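Local coordinates for protein VP1 (Merkel cell polyomavirus, PDB 4FMH) that forms the pentameric building units of the icosahedral viral capsid and binds sialylated glycans at the surface of Merkel cell polyomavirus, at residues 62-67 / 161-166; 68-73 / 187-192. One frame throughout, in Å; residues are numbered along the deposited sequence.

Contact 1: 62-67 / 161-166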
loop_
_atom_site.group_PDB
_atom_site.type_symbol
_atom_site.label_atom_id
_atom_site.label_comp_id
_atom_site.label_asym_id
_atom_site.label_seq_id
_atom_site.Cartn_x
_atom_site.Cartn_y
_atom_site.Cartn_z
ATOM N N PRO B 62 -35.265 3.006 -4.976
ATOM C CA PRO B 62 -34.648 2.866 -3.650
ATOM C C PRO B 62 -35.376 3.681 -2.583
ATOM O O PRO B 62 -35.880 4.768 -2.880
ATOM C CB PRO B 62 -33.228 3.409 -3.865
ATOM C CG PRO B 62 -33.334 4.326 -5.026
ATOM C CD PRO B 62 -34.409 3.764 -5.909
ATOM N N ILE B 63 -35.449 3.148 -1.365
ATOM C CA ILE B 63 -36.055 3.870 -0.239
ATOM C C ILE B 63 -35.014 4.778 0.441
ATOM O O ILE B 63 -33.799 4.532 0.346
ATOM C CB ILE B 63 -36.669 2.899 0.799
ATOM C CG1 ILE B 63 -35.583 1.949 1.346
ATOM C CG2 ILE B 63 -37.855 2.142 0.181
ATOM C CD1 ILE B 63 -36.048 1.002 2.457
ATOM N N LYS B 64 -35.495 5.814 1.127
ATOM C CA LYS B 64 -34.637 6.771 1.842
ATOM C C LYS B 64 -33.621 6.077 2.737
ATOM O O LYS B 64 -32.477 6.528 2.851
ATOM C CB LYS B 64 -35.469 7.689 2.741
ATOM C CG LYS B 64 -36.361 8.689 2.049
ATOM C CD LYS B 64 -36.988 9.633 3.085
ATOM C CE LYS B 64 -37.711 8.864 4.195
ATOM N NZ LYS B 64 -37.596 9.555 5.504
ATOM N N GLU B 65 -34.051 4.988 3.378
ATOM C CA GLU B 65 -33.220 4.284 4.357
ATOM C C GLU B 65 -32.012 3.598 3.717
ATOM O O GLU B 65 -31.090 3.192 4.416
ATOM C CB GLU B 65 -34.046 3.270 5.151
ATOM C CG GLU B 65 -35.035 3.885 6.150
ATOM C CD GLU B 65 -36.297 4.460 5.509
ATOM O OE1 GLU B 65 -36.611 4.128 4.338
ATOM O OE2 GLU B 65 -36.982 5.253 6.190
ATOM N N ASN B 66 -32.021 3.491 2.388
ATOM C CA ASN B 66 -30.928 2.862 1.650
ATOM C C ASN B 66 -30.028 3.849 0.913
ATOM O O ASN B 66 -29.238 3.458 0.039
ATOM C CB ASN B 66 -31.474 1.798 0.695
ATOM C CG ASN B 66 -31.775 0.487 1.400
ATOM O OD1 ASN B 66 -31.486 0.325 2.590
ATOM N ND2 ASN B 66 -32.360 -0.452 0.673
ATOM N N LEU B 67 -30.131 5.121 1.298
ATOM C CA LEU B 67 -29.406 6.194 0.637
ATOM C C LEU B 67 -28.554 7.014 1.627
ATOM O O LEU B 67 -28.982 8.099 2.070
ATOM C CB LEU B 67 -30.391 7.090 -0.141
ATOM C CG LEU B 67 -31.221 6.398 -1.244
ATOM C CD1 LEU B 67 -32.369 7.276 -1.746
ATOM C CD2 LEU B 67 -30.338 5.928 -2.418
ATOM N N GLY B 161 -41.048 13.971 0.904
ATOM C CA GLY B 161 -40.157 13.745 2.046
ATOM C C GLY B 161 -38.811 13.126 1.692
ATOM O O GLY B 161 -38.004 12.829 2.578
ATOM N N GLY B 162 -38.563 12.941 0.396
ATOM C CA GLY B 162 -37.331 12.303 -0.077
ATOM C C GLY B 162 -36.104 13.199 -0.013
ATOM O O GLY B 162 -36.197 14.360 0.379
ATOM N N PRO B 163 -34.937 12.664 -0.404
ATOM C CA PRO B 163 -33.716 13.467 -0.437
ATOM C C PRO B 163 -33.682 14.391 -1.657
ATOM O O PRO B 163 -34.531 14.280 -2.537
ATOM C CB PRO B 163 -32.620 12.407 -0.558
ATOM C CG PRO B 163 -33.260 11.315 -1.327
ATOM C CD PRO B 163 -34.701 11.286 -0.876
ATOM N N ILE B 164 -32.704 15.290 -1.704
ATOM C CA ILE B 164 -32.493 16.124 -2.882
ATOM C C ILE B 164 -31.604 15.380 -3.875
ATOM O O ILE B 164 -30.480 15.012 -3.551
ATOM C CB ILE B 164 -31.881 17.496 -2.513
ATOM C CG1 ILE B 164 -32.889 18.308 -1.686
ATOM C CG2 ILE B 164 -31.480 18.274 -3.783
ATOM C CD1 ILE B 164 -32.251 19.248 -0.705
ATOM N N THR B 165 -32.122 15.154 -5.079
ATOM C CA THR B 165 -31.366 14.470 -6.129
ATOM C C THR B 165 -31.393 15.293 -7.421
ATOM O O THR B 165 -31.864 16.430 -7.421
ATOM C CB THR B 165 -31.880 13.021 -6.368
ATOM O OG1 THR B 165 -33.240 13.057 -6.815
ATOM C CG2 THR B 165 -31.791 12.181 -5.083
ATOM N N ILE B 166 -30.868 14.729 -8.508
ATOM C CA ILE B 166 -30.718 15.463 -9.762
ATOM C C ILE B 166 -32.065 15.932 -10.325
ATOM O O ILE B 166 -32.191 17.075 -10.774
ATOM C CB ILE B 166 -29.906 14.658 -10.816
ATOM C CG1 ILE B 166 -28.474 14.408 -10.309
ATOM C CG2 ILE B 166 -29.873 15.397 -12.159
ATOM C CD1 ILE B 166 -27.561 13.659 -11.304
#
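Lys64 and Leu67, the two residues that reach over to Gly161, Gly162 and Pro163, are set by a tight turn whose shortest hydrogen bond runs from Asn66 N to Ile63 O, 2.9 Å. A second bond, Leu67 N to Lys64 O at 3.1 Å, continues this short 3-10 bend and brings both side chains to one side of it. No hydrogen bond crosses to the other loop. Lys64 lays its aliphatic stem over that backbone: chi2 of -173° carries CD anti to CA. Lys64 CD comes to 3.4 Å from the carbonyl O of Gly161. Lys64 CG lies 4.2 Å from CD of Pro163. Lysine suits this exposed edge because its methylenes can pack while the ammonium group is carried onward by bends in the chain. Gly161 has a positive phi of 97°, a conformation glycine adopts easily. Deeper in, Leu67 and Pro163 cross at about a right angle, Leu67 CD1 meeting ring atom CG of Pro163 at 4.2 Å; a methyl of the branched leucine thus meets a rigid ring, both residues being buried. Neighbouring bonds tie Asn66 and Glu65 to Asp51 and Tyr50, members of the glycan pocket, and the Lys64 side chain lies about 12 Å from the bound sialic acid. The contact packs the BC loop against the EF loop, the long loops that cover the strands of the VP1 jelly roll.

Contact 2: 68-73 / 187-192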
loop_
_atom_site.group_PDB
_atom_site.type_symbol
_atom_site.label_atom_id
_atom_site.label_comp_id
_atom_site.label_asym_id
_atom_site.label_seq_id
_atom_site.Cartn_x
_atom_site.Cartn_y
_atom_site.Cartn_z
ATOM N N PRO B 68 -27.349 6.496 1.986
ATOM C CA PRO B 68 -26.436 7.271 2.832
ATOM C C PRO B 68 -26.203 8.656 2.239
ATOM O O PRO B 68 -26.076 8.811 1.014
ATOM C CB PRO B 68 -25.141 6.439 2.821
ATOM C CG PRO B 68 -25.621 5.033 2.610
ATOM C CD PRO B 68 -26.793 5.167 1.658
ATOM N N ALA B 69 -26.179 9.655 3.109
ATOM C CA ALA B 69 -26.098 11.041 2.684
ATOM C C ALA B 69 -24.962 11.747 3.422
ATOM O O ALA B 69 -24.470 11.247 4.436
ATOM C CB ALA B 69 -27.440 11.743 2.941
ATOM N N TYR B 70 -24.535 12.890 2.890
ATOM C CA TYR B 70 -23.493 13.694 3.510
ATOM C C TYR B 70 -23.942 14.268 4.843
ATOM O O TYR B 70 -25.126 14.574 5.038
ATOM C CB TYR B 70 -23.061 14.829 2.574
ATOM C CG TYR B 70 -22.272 14.343 1.377
ATOM C CD1 TYR B 70 -20.907 14.035 1.487
ATOM C CD2 TYR B 70 -22.894 14.166 0.139
ATOM C CE1 TYR B 70 -20.187 13.572 0.385
ATOM C CE2 TYR B 70 -22.189 13.704 -0.958
ATOM C CZ TYR B 70 -20.838 13.408 -0.836
ATOM O OH TYR B 70 -20.153 12.948 -1.947
ATOM N N SER B 71 -22.996 14.386 5.767
ATOM C CA SER B 71 -23.223 15.131 6.995
ATOM C C SER B 71 -22.756 16.549 6.755
ATOM O O SER B 71 -21.791 16.768 6.020
ATOM C CB SER B 71 -22.460 14.523 8.177
ATOM O OG SER B 71 -22.996 13.261 8.518
ATOM N N VAL B 72 -23.445 17.510 7.363
ATOM C CA VAL B 72 -23.049 18.914 7.252
ATOM C C VAL B 72 -23.553 19.742 8.433
ATOM O O VAL B 72 -24.655 19.522 8.951
ATOM C CB VAL B 72 -23.437 19.545 5.864
ATOM C CG1 VAL B 72 -24.854 19.206 5.478
ATOM C CG2 VAL B 72 -23.215 21.060 5.840
ATOM N N ALA B 73 -22.709 20.666 8.877
ATOM C CA ALA B 73 -23.105 21.669 9.858
ATOM C C ALA B 73 -22.559 23.029 9.456
ATOM O O ALA B 73 -21.478 23.124 8.864
ATOM C CB ALA B 73 -22.616 21.287 11.260
ATOM N N ALA B 187 -25.610 21.410 -7.237
ATOM C CA ALA B 187 -26.315 21.748 -6.000
ATOM C C ALA B 187 -25.321 22.237 -4.961
ATOM O O ALA B 187 -24.107 22.142 -5.156
ATOM C CB ALA B 187 -27.079 20.536 -5.467
ATOM N N LYS B 188 -25.843 22.767 -3.861
ATOM C CA LYS B 188 -25.010 23.153 -2.730
ATOM C C LYS B 188 -25.335 22.268 -1.538
ATOM O O LYS B 188 -26.505 22.008 -1.260
ATOM C CB LYS B 188 -25.206 24.636 -2.405
ATOM C CG LYS B 188 -24.922 25.515 -3.605
ATOM C CD LYS B 188 -24.596 26.938 -3.245
ATOM C CE LYS B 188 -24.141 27.683 -4.489
ATOM N NZ LYS B 188 -24.221 29.160 -4.325
ATOM N N LEU B 189 -24.300 21.782 -0.855
ATOM C CA LEU B 189 -24.498 20.944 0.328
ATOM C C LEU B 189 -24.906 21.810 1.521
ATOM O O LEU B 189 -24.067 22.297 2.290
ATOM C CB LEU B 189 -23.245 20.104 0.627
ATOM C CG LEU B 189 -23.271 19.118 1.804
ATOM C CD1 LEU B 189 -24.484 18.175 1.763
ATOM C CD2 LEU B 189 -21.983 18.331 1.838
ATOM N N ASP B 190 -26.211 22.007 1.658
ATOM C CA ASP B 190 -26.737 22.957 2.637
ATOM C C ASP B 190 -27.723 22.329 3.625
ATOM O O ASP B 190 -28.350 23.035 4.419
ATOM C CB ASP B 190 -27.366 24.161 1.919
ATOM C CG ASP B 190 -28.480 23.765 0.953
ATOM O OD1 ASP B 190 -28.990 22.625 1.033
ATOM O OD2 ASP B 190 -28.851 24.608 0.106
ATOM N N LYS B 191 -27.852 21.003 3.576
ATOM C CA LYS B 191 -28.784 20.291 4.442
ATOM C C LYS B 191 -28.225 18.934 4.858
ATOM O O LYS B 191 -27.899 18.099 4.009
ATOM C CB LYS B 191 -30.119 20.111 3.727
ATOM C CG LYS B 191 -31.316 19.897 4.638
ATOM C CD LYS B 191 -32.512 19.356 3.844
ATOM C CE LYS B 191 -33.251 20.420 3.021
ATOM N NZ LYS B 191 -32.439 21.142 1.996
ATOM N N ASP B 192 -28.123 18.735 6.171
ATOM C CA ASP B 192 -27.608 17.500 6.769
ATOM C C ASP B 192 -28.514 16.322 6.442
ATOM O O ASP B 192 -29.735 16.406 6.596
ATOM C CB ASP B 192 -27.485 17.685 8.289
ATOM C CG ASP B 192 -26.899 16.477 8.993
ATOM O OD1 ASP B 192 -25.700 16.181 8.792
ATOM O OD2 ASP B 192 -27.631 15.841 9.782
HETATM O O HOH W 1 -26.716 15.783 3.044
#
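Val72 N, a strand amide, is taken by a carboxylate instead of a backbone carbonyl of the facing segment: it donates to Asp192 OD1 over 3.0 Å, nearly straight at 161°, and enters on the anti lone pair, away from the other oxygen. The same OD1 lies 3.2 Å from CA of Ser71, so the carboxylate rests against the strand backbone. OD2 forms a salt bridge with Arg31, and aspartate thereby uses its two oxygens to join the strand to an arginine, whose charge would probably favour the ionised carboxylate.

Val72 turns toward the other segment. Its chi1 of 46° lodges CG1 between the backbone N and the carbonyl carbon, and that methyl presses on the peptide before Asp192, 3.4 Å from Lys191 C. A compact branched side chain fits this close approach.

In the jelly roll, strand 71-76 pairs with strand 250-263, while strand 186-189 belongs to a small three-stranded sheet within the EF loop. Leu189, at the centre of an inverse gamma turn, fills the join between the two sheets. Its CD1 reaches CB of Tyr70 at 3.7 Å and Val72 CG1 at 3.9 Å, and CD2 also approaches CB of Tyr70, the leucine and tyrosine side chains crossing at about a right angle. The tyrosine ring leads away from the segment, and its OH bonds to Trp200 O and Tyr132 OH, a buried polar end satisfied inside the fold. One water donates to two carbonyls, 2.8 Å from Tyr70 O and 2.8 Å from Lys191 O, linking them; just beyond it the Tyr70 backbone bonds directly to that of Gly193.

In the fold
From the N terminus, strand 11-28 leads into the loop that carries the glycan-pocket residues Trp45, Tyr50 and Asp51. Its last part, 62-67, runs on into 68-73, where strand 71-76 begins. The chain then builds further strands before returning in the long insertion after strand 142-146. There 161-166 closes contact 1 over 94 residues; helix 166-170 follows, and later in the insertion segment 187-192 closes contact 2 over 114. The segments alternate, so the two closures cross rather than nest. Contact 1 joins loop to loop, with one exposed edge, whereas contact 2 anchors the insertion's sheet on the jelly roll. Their centres are 13 Å apart, and Ile164 CD1 packs 3.3 Å from Lys191 NZ.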